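Local coordinates for tailspike protein (Acinetobacter phage vB_ApiP_P1, PDB 6E1R) that probably binds and cleaves the capsular polysaccharide of its Acinetobacter host as a trimeric tailspike hydrolase, at the interface of chains A and B. Residues are numbered along the deposited sequence; one frame, centred on the assembly and turned at random. Chains: chain A/B, Tailspike protein.

Contact 1: the interface of chains A and B. Residues chain A 304-305, 335-336; chain B 275, 277, 279, 300, 302, 304.
B:Met302, a selenomethionine, reaches across to A:Gln335 and A:Gly305, at and just past the ends of two chain A strands, in what is, by family, the right-handed parallel beta-helix of a trimeric phage tailspike. Its CB leaves strand 301-304 of chain B with CG anti to the carbonyl carbon (chi1 -65°), and the chain stays extended as far as the selenium. SE then lies 3.6 Å from CG of A:Gln335, with the amide nitrogen NE2 of the same glutamine slightly farther off. A bend at chi3 turns the terminal CE back between the two chain A turns, where it sits 3.6 Å from the backbone O of A:Gln335 and 3.8 Å from CA of A:Gly305. The same methyl lies above one face of the B:His277 imidazole, toward its rim. That ring meets OE1 of B:Gln275 in its own plane through NE2, while a weak bond runs from B:Met302 N to ND1. B:Gln275, bent at chi2, sends NE2 to the backbone O of A:Gly336 (3.1 Å, 148° at H); the donor stands above the carbonyl plane, although the acceptor lies in the glutamine amide plane. Beside it, CG of B:Pro300 packs on CA of A:Gly336 at 3.5 Å. At the other end of the patch A:Val304 points CG1 into the in-plane edge of the B:Phe279 ring, 3.6 Å from CZ.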
ATOM      1  N   VAL A 304      -5.622  -2.783   1.024  1.00 31.10           N
ATOM      2  CA  VAL A 304      -4.364  -2.543   1.729  1.00 32.00           C
ATOM      3  C   VAL A 304      -4.733  -2.252   3.181  1.00 35.29           C
ATOM      4  O   VAL A 304      -5.036  -1.117   3.557  1.00 37.52           O
ATOM      5  CB  VAL A 304      -3.559  -1.409   1.094  1.00 28.51           C
ATOM      6  CG1 VAL A 304      -2.233  -1.232   1.815  1.00 29.01           C
ATOM      7  CG2 VAL A 304      -3.328  -1.684  -0.388  1.00 27.52           C
ATOM      8  N   GLY A 305      -4.716  -3.298   4.005  1.00 36.82           N
ATOM      9  CA  GLY A 305      -5.091  -3.177   5.401  1.00 30.37           C
ATOM     10  C   GLY A 305      -6.588  -3.045   5.604  1.00 31.27           C
ATOM     11  O   GLY A 305      -7.305  -2.642   4.684  1.00 36.04           O
ATOM     12  N   GLN A 335      -4.115  -7.515   1.140  1.00 30.21           N
ATOM     13  CA  GLN A 335      -2.821  -7.248   1.766  1.00 31.19           C
ATOM     14  C   GLN A 335      -3.046  -6.910   3.235  1.00 33.26           C
ATOM     15  O   GLN A 335      -3.432  -5.789   3.575  1.00 28.93           O
ATOM     16  CB  GLN A 335      -2.092  -6.124   1.036  1.00 28.15           C
ATOM     17  CG  GLN A 335      -0.736  -5.781   1.626  1.00 30.64           C
ATOM     18  CD  GLN A 335       0.045  -4.802   0.770  1.00 35.32           C
ATOM     19  OE1 GLN A 335      -0.229  -4.644  -0.419  1.00 38.87           O
ATOM     20  NE2 GLN A 335       1.024  -4.138   1.374  1.00 36.73           N
ATOM     21  N   GLY A 336      -2.805  -7.889   4.105  1.00 30.24           N
ATOM     22  CA  GLY A 336      -2.888  -7.683   5.538  1.00 30.09           C
ATOM     23  C   GLY A 336      -4.279  -7.349   6.035  1.00 39.09           C
ATOM     24  O   GLY A 336      -4.468  -6.349   6.735  1.00 48.08           O
TER
ATOM     25  N   GLN B 275      -4.530  -4.600  13.605  1.00 40.91           N
ATOM     26  CA  GLN B 275      -4.522  -3.638  12.501  1.00 39.59           C
ATOM     27  C   GLN B 275      -4.007  -2.265  12.948  1.00 40.57           C
ATOM     28  O   GLN B 275      -4.750  -1.292  13.091  1.00 36.94           O
ATOM     29  CB  GLN B 275      -5.916  -3.536  11.870  1.00 35.93           C
ATOM     30  CG  GLN B 275      -6.378  -4.820  11.203  1.00 33.17           C
ATOM     31  CD  GLN B 275      -5.630  -5.105   9.918  1.00 37.46           C
ATOM     32  OE1 GLN B 275      -5.414  -4.208   9.104  1.00 35.01           O
ATOM     33  NE2 GLN B 275      -5.226  -6.358   9.730  1.00 39.81           N
ATOM     34  N   HIS B 277      -1.283   0.072  11.240  1.00 38.60           N
ATOM     35  CA  HIS B 277      -0.503   0.213  10.021  1.00 38.13           C
ATOM     36  C   HIS B 277       0.015   1.637   9.889  1.00 38.70           C
ATOM     37  O   HIS B 277      -0.576   2.585  10.415  1.00 38.39           O
ATOM     38  CB  HIS B 277      -1.329  -0.177   8.790  1.00 34.31           C
ATOM     39  CG  HIS B 277      -1.848  -1.581   8.842  1.00 35.75           C
ATOM     40  ND1 HIS B 277      -1.017  -2.675   8.949  1.00 35.69           N
ATOM     41  CD2 HIS B 277      -3.110  -2.067   8.815  1.00 35.32           C
ATOM     42  CE1 HIS B 277      -1.746  -3.777   8.980  1.00 35.06           C
ATOM     43  NE2 HIS B 277      -3.019  -3.436   8.901  1.00 37.32           N
ATOM     44  N   PHE B 279       1.523   4.266   7.000  1.00 29.58           N
ATOM     45  CA  PHE B 279       1.750   4.634   5.606  1.00 33.06           C
ATOM     46  C   PHE B 279       2.660   5.856   5.561  1.00 39.43           C
ATOM     47  O   PHE B 279       2.268   6.945   5.995  1.00 36.57           O
ATOM     48  CB  PHE B 279       0.429   4.920   4.894  1.00 34.28           C
ATOM     49  CG  PHE B 279      -0.413   3.702   4.656  1.00 35.73           C
ATOM     50  CD1 PHE B 279      -1.274   3.235   5.635  1.00 35.78           C
ATOM     51  CD2 PHE B 279      -0.358   3.034   3.444  1.00 35.72           C
ATOM     52  CE1 PHE B 279      -2.057   2.119   5.414  1.00 33.62           C
ATOM     53  CE2 PHE B 279      -1.138   1.917   3.217  1.00 35.97           C
ATOM     54  CZ  PHE B 279      -1.988   1.459   4.204  1.00 32.63           C
ATOM     55  N   PRO B 300      -1.754  -8.733  11.191  1.00 34.51           N
ATOM     56  CA  PRO B 300      -0.480  -8.232  10.664  1.00 35.15           C
ATOM     57  C   PRO B 300      -0.238  -6.770  11.010  1.00 41.02           C
ATOM     58  O   PRO B 300      -1.152  -6.008  11.334  1.00 45.67           O
ATOM     59  CB  PRO B 300      -0.625  -8.420   9.150  1.00 29.80           C
ATOM     60  CG  PRO B 300      -2.090  -8.393   8.922  1.00 29.35           C
ATOM     61  CD  PRO B 300      -2.669  -9.111  10.100  1.00 28.34           C
HETATM   62  N   MSE B 302       1.969  -3.468   9.316  1.00 37.51           N
HETATM   63  CA  MSE B 302       2.589  -3.082   8.052  1.00 36.54           C
HETATM   64  C   MSE B 302       3.165  -1.671   8.042  1.00 32.97           C
HETATM   65  O   MSE B 302       2.628  -0.756   8.665  1.00 33.05           O
HETATM   66  CB  MSE B 302       1.580  -3.221   6.911  1.00 41.84           C
HETATM   67  CG  MSE B 302       1.138  -4.648   6.650  1.00 55.18           C
HETATM   68 SE   MSE B 302       0.133  -4.821   4.994  1.00 73.61          SE
HETATM   69  CE  MSE B 302      -1.311  -3.567   5.383  1.00 71.26           C
ATOM     70  N   VAL B 304       4.143   0.775   4.987  1.00 28.13           N
ATOM     71  CA  VAL B 304       4.076   0.970   3.539  1.00 26.78           C
ATOM     72  C   VAL B 304       4.758   2.302   3.247  1.00 35.88           C
ATOM     73  O   VAL B 304       4.144   3.369   3.297  1.00 42.23           O
ATOM     74  CB  VAL B 304       2.639   0.927   3.026  1.00 25.15           C
ATOM     75  CG1 VAL B 304       2.614   1.053   1.510  1.00 28.59           C
ATOM     76  CG2 VAL B 304       1.953  -0.356   3.479  1.00 24.30           C
TER

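Contact 2: the interface of chains A and B. Residues chain A 483-484, 507-508; chain B 494, 499.
With CG anti to its carbonyl carbon (chi1 -58°) and the ring turned nearly square to the side-chain stem (chi2 -92°), B:Tyr499 presents a face to A:Gly507. B:Val494 has CG1 anti to the backbone N (chi1 -178°), which turns both methyls toward A:Asn483 and A:Ser484 from one side. Both residues belong to the hairpin of strands 484-494 and 497-507 in the C-terminal domain, and meet chain A residues at and just beyond the start of the first strand and the end of the second. CA of A:Gly507 stands over the tyrosine face, 3.9 Å from the ring centroid and offset toward the CG and CD1 rim, a CH-pi contact made by a residue with no side chain to hold the ring away. At the hydroxyl end, A:Leu508 brings CD2 to 3.3 Å from OH, on the same side of the ring as the glycine. B:Val494 divides its contacts: CG2 is 3.9 Å from CA of A:Asn483 and also touches the backbone N of A:Ser484, whereas CG1 goes to the asparagine side chain. No polar atoms pair across this patch; the packing probably helps hold neighbouring C-terminal domains together in the trimer. The amide oxygen OD1 of A:Asn483 lies 3.4 Å from the methyl CG1 of B:Val494.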
ATOM      1  N   ASN A 483       0.949 -54.223 -11.906  1.00 39.02           N
ATOM      2  CA  ASN A 483       2.175 -54.694 -12.537  1.00 38.40           C
ATOM      3  C   ASN A 483       3.009 -53.509 -13.006  1.00 38.26           C
ATOM      4  O   ASN A 483       2.525 -52.649 -13.747  1.00 40.66           O
ATOM      5  CB  ASN A 483       1.848 -55.613 -13.713  1.00 39.01           C
ATOM      6  CG  ASN A 483       1.203 -56.912 -13.277  1.00 38.85           C
ATOM      7  OD1 ASN A 483       1.340 -57.331 -12.127  1.00 40.49           O
ATOM      8  ND2 ASN A 483       0.498 -57.560 -14.197  1.00 38.79           N
ATOM      9  N   SER A 484       4.265 -53.464 -12.568  1.00 34.43           N
ATOM     10  CA  SER A 484       5.128 -52.319 -12.809  1.00 37.51           C
ATOM     11  C   SER A 484       6.494 -52.781 -13.295  1.00 40.95           C
ATOM     12  O   SER A 484       6.940 -53.892 -12.994  1.00 43.15           O
ATOM     13  CB  SER A 484       5.289 -51.464 -11.542  1.00 29.56           C
ATOM     14  OG  SER A 484       6.236 -50.428 -11.741  1.00 29.07           O
ATOM     15  N   GLY A 507      11.651 -55.289 -12.339  1.00 32.54           N
ATOM     16  CA  GLY A 507      10.238 -55.601 -12.370  1.00 36.69           C
ATOM     17  C   GLY A 507       9.887 -56.638 -13.418  1.00 38.87           C
ATOM     18  O   GLY A 507      10.716 -57.434 -13.866  1.00 39.58           O
ATOM     19  N   LEU A 508       8.612 -56.621 -13.812  1.00 40.40           N
ATOM     20  CA  LEU A 508       8.080 -57.579 -14.780  1.00 40.07           C
ATOM     21  C   LEU A 508       8.480 -57.128 -16.183  1.00 38.09           C
ATOM     22  O   LEU A 508       7.728 -56.469 -16.906  1.00 34.00           O
ATOM     23  CB  LEU A 508       6.569 -57.706 -14.631  1.00 40.11           C
ATOM     24  CG  LEU A 508       6.086 -57.972 -13.203  1.00 39.51           C
ATOM     25  CD1 LEU A 508       4.568 -58.014 -13.143  1.00 45.09           C
ATOM     26  CD2 LEU A 508       6.685 -59.257 -12.659  1.00 38.16           C
TER
ATOM     27  N   VAL B 494       5.404 -54.883  -6.991  1.00 31.94           N
ATOM     28  CA  VAL B 494       4.099 -55.353  -7.445  1.00 36.50           C
ATOM     29  C   VAL B 494       3.483 -56.174  -6.321  1.00 38.05           C
ATOM     30  O   VAL B 494       3.720 -57.383  -6.218  1.00 38.25           O
ATOM     31  CB  VAL B 494       4.195 -56.178  -8.743  1.00 37.28           C
ATOM     32  CG1 VAL B 494       2.806 -56.605  -9.199  1.00 35.91           C
ATOM     33  CG2 VAL B 494       4.895 -55.392  -9.843  1.00 39.27           C
ATOM     34  N   TYR B 499      11.226 -55.651  -6.183  1.00 34.34           N
ATOM     35  CA  TYR B 499      12.201 -55.760  -7.260  1.00 34.14           C
ATOM     36  C   TYR B 499      13.248 -54.671  -7.089  1.00 36.67           C
ATOM     37  O   TYR B 499      12.921 -53.481  -7.108  1.00 37.44           O
ATOM     38  CB  TYR B 499      11.524 -55.641  -8.628  1.00 34.51           C
ATOM     39  CG  TYR B 499      10.450 -56.677  -8.864  1.00 38.35           C
ATOM     40  CD1 TYR B 499      10.744 -57.883  -9.488  1.00 36.15           C
ATOM     41  CD2 TYR B 499       9.141 -56.454  -8.458  1.00 44.36           C
ATOM     42  CE1 TYR B 499       9.766 -58.833  -9.702  1.00 37.55           C
ATOM     43  CE2 TYR B 499       8.157 -57.397  -8.667  1.00 47.00           C
ATOM     44  CZ  TYR B 499       8.473 -58.586  -9.290  1.00 42.76           C
ATOM     45  OH  TYR B 499       7.494 -59.529  -9.500  1.00 44.98           O
TER

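Contact 3: the interface of chains A and B. Residues chain A 382, 413, 415-418; chain B 419-422.
B:Gln421 lies across the ring of A:Phe413 at about a right angle, its CG over the ring centre and 3.4 Å from the centroid in a CH-pi contact. The glutamine chain is extended beyond CG (chi2 -167°), and its amide plane is turned 72° from the ring, with NE2 still near CE2, while CD reaches CB of A:Val382 at 3.9 Å. Its OE1 is modelled 3.0 Å from OD1 of A:Asp416, two acceptors facing each other, which makes the amide orientation doubtful. One residue earlier, B:Phe420 is covered on one face by CG of A:Arg418, 3.8 Å from the ring centroid, while CB of A:Ala415 meets its CD1 flank. The backbone O of A:Ala415 lies at that ring's edge, in plane.

Around these side chains the two backbones run parallel, with bridges pairing A:Ala415 with B:Phe420 and A:Ser417 with B:Ala422. Their hydrogen bonds are weak, including B:Ala422 N to A:Asp416 O at 2.9 Å. This short pairing of strand 417-420 and its neighbours, in the segment between the beta-helix and the C-terminal domain, probably helps weave the subunits together. Farther out, the bend at chi2 (-63°) folds A:Arg418 back toward its own main chain, which ties down the guanidinium while the arginine CG stays over the phenylalanine. In that bond NH1 is 3.1 Å from the backbone O of A:Ser417, an acceptor lying in the guanidinium plane.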
ATOM      1  N   VAL A 382      -6.237 -23.770  -6.617  1.00 31.61           N
ATOM      2  CA  VAL A 382      -4.904 -23.193  -6.492  1.00 28.50           C
ATOM      3  C   VAL A 382      -4.468 -22.508  -7.780  1.00 29.35           C
ATOM      4  O   VAL A 382      -3.590 -21.637  -7.750  1.00 30.17           O
ATOM      5  CB  VAL A 382      -3.902 -24.286  -6.069  1.00 29.37           C
ATOM      6  CG1 VAL A 382      -2.554 -23.680  -5.701  1.00 30.16           C
ATOM      7  CG2 VAL A 382      -4.464 -25.091  -4.907  1.00 29.89           C
ATOM      8  N   PHE A 413       0.296 -25.061  -0.917  1.00 32.94           N
ATOM      9  CA  PHE A 413       1.086 -24.352  -1.911  1.00 35.25           C
ATOM     10  C   PHE A 413       0.958 -22.848  -1.715  1.00 29.95           C
ATOM     11  O   PHE A 413      -0.135 -22.335  -1.458  1.00 30.39           O
ATOM     12  CB  PHE A 413       0.647 -24.732  -3.327  1.00 37.07           C
ATOM     13  CG  PHE A 413       0.685 -26.209  -3.595  1.00 43.56           C
ATOM     14  CD1 PHE A 413       1.869 -26.830  -3.960  1.00 42.02           C
ATOM     15  CD2 PHE A 413      -0.461 -26.978  -3.476  1.00 45.61           C
ATOM     16  CE1 PHE A 413       1.907 -28.189  -4.202  1.00 42.06           C
ATOM     17  CE2 PHE A 413      -0.429 -28.338  -3.718  1.00 44.37           C
ATOM     18  CZ  PHE A 413       0.757 -28.944  -4.081  1.00 43.69           C
ATOM     19  N   ALA A 415       1.641 -20.781  -4.194  1.00 32.86           N
ATOM     20  CA  ALA A 415       1.134 -20.320  -5.478  1.00 33.75           C
ATOM     21  C   ALA A 415       1.016 -21.523  -6.401  1.00 39.43           C
ATOM     22  O   ALA A 415       1.492 -22.618  -6.092  1.00 48.37           O
ATOM     23  CB  ALA A 415       2.041 -19.247  -6.086  1.00 33.78           C
ATOM     24  N   ASP A 416       0.372 -21.304  -7.547  1.00 38.77           N
ATOM     25  CA  ASP A 416       0.226 -22.386  -8.514  1.00 37.39           C
ATOM     26  C   ASP A 416       1.536 -22.647  -9.246  1.00 34.93           C
ATOM     27  O   ASP A 416       1.979 -23.797  -9.353  1.00 40.71           O
ATOM     28  CB  ASP A 416      -0.889 -22.058  -9.506  1.00 40.33           C
ATOM     29  CG  ASP A 416      -1.064 -23.133 -10.560  1.00 39.96           C
ATOM     30  OD1 ASP A 416      -1.356 -24.289 -10.188  1.00 37.27           O
ATOM     31  OD2 ASP A 416      -0.907 -22.822 -11.760  1.00 41.57           O
ATOM     32  N   SER A 417       2.178 -21.594  -9.746  1.00 35.34           N
ATOM     33  CA  SER A 417       3.384 -21.763 -10.541  1.00 34.47           C
ATOM     34  C   SER A 417       4.241 -20.508 -10.465  1.00 35.94           C
ATOM     35  O   SER A 417       3.737 -19.396 -10.281  1.00 31.03           O
ATOM     36  CB  SER A 417       3.058 -22.088 -12.006  1.00 34.91           C
ATOM     37  OG  SER A 417       2.409 -21.004 -12.645  1.00 35.68           O
ATOM     38  N   ARG A 418       5.548 -20.709 -10.610  1.00 34.40           N
ATOM     39  CA  ARG A 418       6.526 -19.636 -10.698  1.00 36.61           C
ATOM     40  C   ARG A 418       7.616 -20.063 -11.668  1.00 36.60           C
ATOM     41  O   ARG A 418       8.036 -21.222 -11.662  1.00 37.30           O
ATOM     42  CB  ARG A 418       7.147 -19.313  -9.334  1.00 35.82           C
ATOM     43  CG  ARG A 418       6.282 -18.482  -8.404  1.00 36.21           C
ATOM     44  CD  ARG A 418       6.006 -17.101  -8.976  1.00 38.90           C
ATOM     45  NE  ARG A 418       5.407 -16.216  -7.982  1.00 38.17           N
ATOM     46  CZ  ARG A 418       4.113 -16.195  -7.677  1.00 41.45           C
ATOM     47  NH1 ARG A 418       3.270 -17.014  -8.292  1.00 41.07           N
ATOM     48  NH2 ARG A 418       3.662 -15.354  -6.757  1.00 48.06           N
TER
ATOM     49  N   ASN B 419       6.168 -23.407  -1.725  1.00 38.32           N
ATOM     50  CA  ASN B 419       5.567 -24.592  -2.326  1.00 39.08           C
ATOM     51  C   ASN B 419       4.743 -24.172  -3.534  1.00 43.19           C
ATOM     52  O   ASN B 419       3.818 -23.363  -3.406  1.00 47.96           O
ATOM     53  CB  ASN B 419       4.697 -25.340  -1.315  1.00 36.61           C
ATOM     54  CG  ASN B 419       5.502 -25.929  -0.172  1.00 36.84           C
ATOM     55  OD1 ASN B 419       6.723 -26.059  -0.259  1.00 31.50           O
ATOM     56  ND2 ASN B 419       4.818 -26.290   0.908  1.00 36.16           N
ATOM     57  N   PHE B 420       5.081 -24.718  -4.699  1.00 39.93           N
ATOM     58  CA  PHE B 420       4.356 -24.457  -5.933  1.00 42.25           C
ATOM     59  C   PHE B 420       3.879 -25.771  -6.537  1.00 46.03           C
ATOM     60  O   PHE B 420       4.517 -26.814  -6.375  1.00 51.81           O
ATOM     61  CB  PHE B 420       5.225 -23.710  -6.959  1.00 38.43           C
ATOM     62  CG  PHE B 420       5.918 -22.496  -6.409  1.00 33.55           C
ATOM     63  CD1 PHE B 420       5.190 -21.433  -5.899  1.00 35.83           C
ATOM     64  CD2 PHE B 420       7.301 -22.410  -6.417  1.00 33.28           C
ATOM     65  CE1 PHE B 420       5.826 -20.313  -5.396  1.00 30.72           C
ATOM     66  CE2 PHE B 420       7.945 -21.290  -5.917  1.00 34.13           C
ATOM     67  CZ  PHE B 420       7.206 -20.241  -5.406  1.00 29.91           C
ATOM     68  N   GLN B 421       2.743 -25.711  -7.234  1.00 45.83           N
ATOM     69  CA  GLN B 421       2.257 -26.868  -7.976  1.00 34.33           C
ATOM     70  C   GLN B 421       3.010 -27.084  -9.282  1.00 36.16           C
ATOM     71  O   GLN B 421       2.987 -28.197  -9.817  1.00 42.69           O
ATOM     72  CB  GLN B 421       0.759 -26.728  -8.257  1.00 29.59           C
ATOM     73  CG  GLN B 421      -0.121 -26.981  -7.043  1.00 33.97           C
ATOM     74  CD  GLN B 421      -1.586 -27.142  -7.405  1.00 42.02           C
ATOM     75  OE1 GLN B 421      -2.043 -26.637  -8.430  1.00 45.64           O
ATOM     76  NE2 GLN B 421      -2.331 -27.853  -6.563  1.00 39.88           N
ATOM     77  N   ALA B 422       3.668 -26.053  -9.804  1.00 31.92           N
ATOM     78  CA  ALA B 422       4.438 -26.162 -11.034  1.00 39.89           C
ATOM     79  C   ALA B 422       5.518 -25.091 -11.031  1.00 43.54           C
ATOM     80  O   ALA B 422       5.400 -24.069 -10.351  1.00 47.30           O
ATOM     81  CB  ALA B 422       3.548 -26.028 -12.274  1.00 37.67           C
TER

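Contact 4: the interface of chains A and B. Residues chain A 336-338, 362-364; chain B 275, 299-300, 330.
A:Gly336 and A:Gly362 both adopt positive phi at the turns following strands 331-335 and 357-361, presenting successive backbone carbonyls to chain B. In strand 337-338, just after the first turn, A:His338 meets B:Ser299 tip to edge: OG lies 2.8 Å from the ring nitrogen ND1 in a hydrogen bond in which either group may be the donor (156° at H). A:His338 extends toward chain B with CG anti to the backbone N (chi1 -172°), which brings the ND1 side of its imidazole to the serine; CB of B:Ser299 lies at the ring edge, in plane. The serine hydroxyl also receives NE2 of B:Gln275 from within its own chain, 3.1 Å away and nearly straight (161° at H), with OG in the amide plane. That bond helps fix the rotation of the amide that reaches A:Gly336.

A:Tyr364, its CG likewise anti to the backbone N, lays a ring face over the backbone of B:Ser299, with the serine N above the ring centre. CG of the tyrosine is 3.8 Å from the serine CA. Its CD2 flank meets CD of B:Pro330 at 3.6 Å, the two side chains crossing at about a right angle, and its CB rests 3.9 Å from CD of B:Pro300. Polar links beside proline and tyrosine packing thus join neighbouring beta-helix turns of two subunits, probably helping keep them in register along the trimeric spike.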
ATOM      1  N   GLY A 336      -2.805  -7.889   4.105  1.00 30.24           N
ATOM      2  CA  GLY A 336      -2.888  -7.683   5.538  1.00 30.09           C
ATOM      3  C   GLY A 336      -4.279  -7.349   6.035  1.00 39.09           C
ATOM      4  O   GLY A 336      -4.468  -6.349   6.735  1.00 48.08           O
ATOM      5  N   ILE A 337      -5.257  -8.181   5.695  1.00 41.46           N
ATOM      6  CA  ILE A 337      -6.651  -7.948   6.053  1.00 42.40           C
ATOM      7  C   ILE A 337      -7.014  -8.846   7.226  1.00 45.33           C
ATOM      8  O   ILE A 337      -6.700 -10.043   7.223  1.00 40.71           O
ATOM      9  CB  ILE A 337      -7.583  -8.205   4.857  1.00 36.88           C
ATOM     10  CG1 ILE A 337      -7.062  -7.482   3.614  1.00 35.21           C
ATOM     11  CG2 ILE A 337      -9.000  -7.755   5.176  1.00 36.70           C
ATOM     12  CD1 ILE A 337      -6.918  -5.989   3.795  1.00 31.39           C
ATOM     13  N   HIS A 338      -7.678  -8.273   8.227  1.00 43.23           N
ATOM     14  CA  HIS A 338      -8.194  -9.050   9.348  1.00 42.01           C
ATOM     15  C   HIS A 338      -9.547  -9.622   8.942  1.00 42.65           C
ATOM     16  O   HIS A 338     -10.510  -8.874   8.745  1.00 36.01           O
ATOM     17  CB  HIS A 338      -8.309  -8.179  10.596  1.00 34.43           C
ATOM     18  CG  HIS A 338      -8.645  -8.944  11.837  1.00 36.97           C
ATOM     19  ND1 HIS A 338      -7.685  -9.383  12.722  1.00 32.26           N
ATOM     20  CD2 HIS A 338      -9.834  -9.358  12.336  1.00 31.27           C
ATOM     21  CE1 HIS A 338      -8.266 -10.027  13.718  1.00 33.26           C
ATOM     22  NE2 HIS A 338      -9.570 -10.029  13.507  1.00 42.60           N
ATOM     23  N   GLY A 362      -0.451 -12.104   4.387  1.00 29.17           N
ATOM     24  CA  GLY A 362      -0.478 -11.823   5.808  1.00 29.54           C
ATOM     25  C   GLY A 362      -1.853 -11.685   6.419  1.00 41.99           C
ATOM     26  O   GLY A 362      -1.977 -11.102   7.498  1.00 47.43           O
ATOM     27  N   CYS A 363      -2.890 -12.214   5.775  1.00 43.30           N
ATOM     28  CA  CYS A 363      -4.234 -12.111   6.323  1.00 36.01           C
ATOM     29  C   CYS A 363      -4.365 -12.950   7.594  1.00 36.59           C
ATOM     30  O   CYS A 363      -3.621 -13.908   7.823  1.00 41.84           O
ATOM     31  CB  CYS A 363      -5.270 -12.544   5.288  1.00 34.04           C
ATOM     32  SG  CYS A 363      -5.305 -11.505   3.808  1.00 30.92           S
ATOM     33  N   TYR A 364      -5.343 -12.581   8.421  1.00 32.04           N
ATOM     34  CA  TYR A 364      -5.488 -13.166   9.748  1.00 33.54           C
ATOM     35  C   TYR A 364      -6.963 -13.233  10.112  1.00 35.58           C
ATOM     36  O   TYR A 364      -7.667 -12.221  10.034  1.00 44.08           O
ATOM     37  CB  TYR A 364      -4.718 -12.334  10.782  1.00 31.02           C
ATOM     38  CG  TYR A 364      -4.702 -12.902  12.184  1.00 34.96           C
ATOM     39  CD1 TYR A 364      -5.723 -12.621  13.082  1.00 38.90           C
ATOM     40  CD2 TYR A 364      -3.651 -13.700  12.617  1.00 38.56           C
ATOM     41  CE1 TYR A 364      -5.708 -13.133  14.367  1.00 42.38           C
ATOM     42  CE2 TYR A 364      -3.626 -14.215  13.900  1.00 40.82           C
ATOM     43  CZ  TYR A 364      -4.655 -13.928  14.770  1.00 42.17           C
ATOM     44  OH  TYR A 364      -4.633 -14.438  16.049  1.00 44.15           O
TER
ATOM     45  N   GLN B 275      -4.530  -4.600  13.605  1.00 40.91           N
ATOM     46  CA  GLN B 275      -4.522  -3.638  12.501  1.00 39.59           C
ATOM     47  C   GLN B 275      -4.007  -2.265  12.948  1.00 40.57           C
ATOM     48  O   GLN B 275      -4.750  -1.292  13.091  1.00 36.94           O
ATOM     49  CB  GLN B 275      -5.916  -3.536  11.870  1.00 35.93           C
ATOM     50  CG  GLN B 275      -6.378  -4.820  11.203  1.00 33.17           C
ATOM     51  CD  GLN B 275      -5.630  -5.105   9.918  1.00 37.46           C
ATOM     52  OE1 GLN B 275      -5.414  -4.208   9.104  1.00 35.01           O
ATOM     53  NE2 GLN B 275      -5.226  -6.358   9.730  1.00 39.81           N
ATOM     54  N   SER B 299      -3.009  -9.971  14.400  1.00 34.67           N
ATOM     55  CA  SER B 299      -3.215  -9.497  13.033  1.00 30.84           C
ATOM     56  C   SER B 299      -1.915  -8.890  12.504  1.00 35.25           C
ATOM     57  O   SER B 299      -1.020  -8.564  13.294  1.00 38.36           O
ATOM     58  CB  SER B 299      -4.371  -8.490  12.977  1.00 32.43           C
ATOM     59  OG  SER B 299      -5.171  -8.674  11.823  1.00 33.60           O
ATOM     60  N   PRO B 300      -1.754  -8.733  11.191  1.00 34.51           N
ATOM     61  CA  PRO B 300      -0.480  -8.232  10.664  1.00 35.15           C
ATOM     62  C   PRO B 300      -0.238  -6.770  11.010  1.00 41.02           C
ATOM     63  O   PRO B 300      -1.152  -6.008  11.334  1.00 45.67           O
ATOM     64  CB  PRO B 300      -0.625  -8.420   9.150  1.00 29.80           C
ATOM     65  CG  PRO B 300      -2.090  -8.393   8.922  1.00 29.35           C
ATOM     66  CD  PRO B 300      -2.669  -9.111  10.100  1.00 28.34           C
ATOM     67  N   PRO B 330       0.745 -12.453  12.288  1.00 39.35           N
ATOM     68  CA  PRO B 330       1.226 -13.423  11.298  1.00 40.04           C
ATOM     69  C   PRO B 330       2.361 -12.867  10.456  1.00 44.95           C
ATOM     70  O   PRO B 330       3.261 -13.606  10.046  1.00 50.87           O
ATOM     71  CB  PRO B 330      -0.019 -13.699  10.448  1.00 35.80           C
ATOM     72  CG  PRO B 330      -0.805 -12.440  10.537  1.00 34.04           C
ATOM     73  CD  PRO B 330      -0.571 -11.901  11.926  1.00 37.37           C
TER

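Contact 1 and contact 4 are adjoining pieces of one strip and share A:Gly336, B:Gln275 and B:Pro300; measured, as are all distances here, between the centres of their C-alpha atoms, they are about 7 Å apart. Contact 3 lies about 25 Å from contact 1 and 22 Å from contact 4, in the segment leading out of the beta-helix. Contact 2, in the C-terminal domain, is about 32 Å from contact 3 and 56 Å from contact 1. The character changes along the spike, from mixed packing and polar links through parallel strand pairing to apolar packing. Repeated around the deposited trimer, these patches would hold the subunits together at several levels.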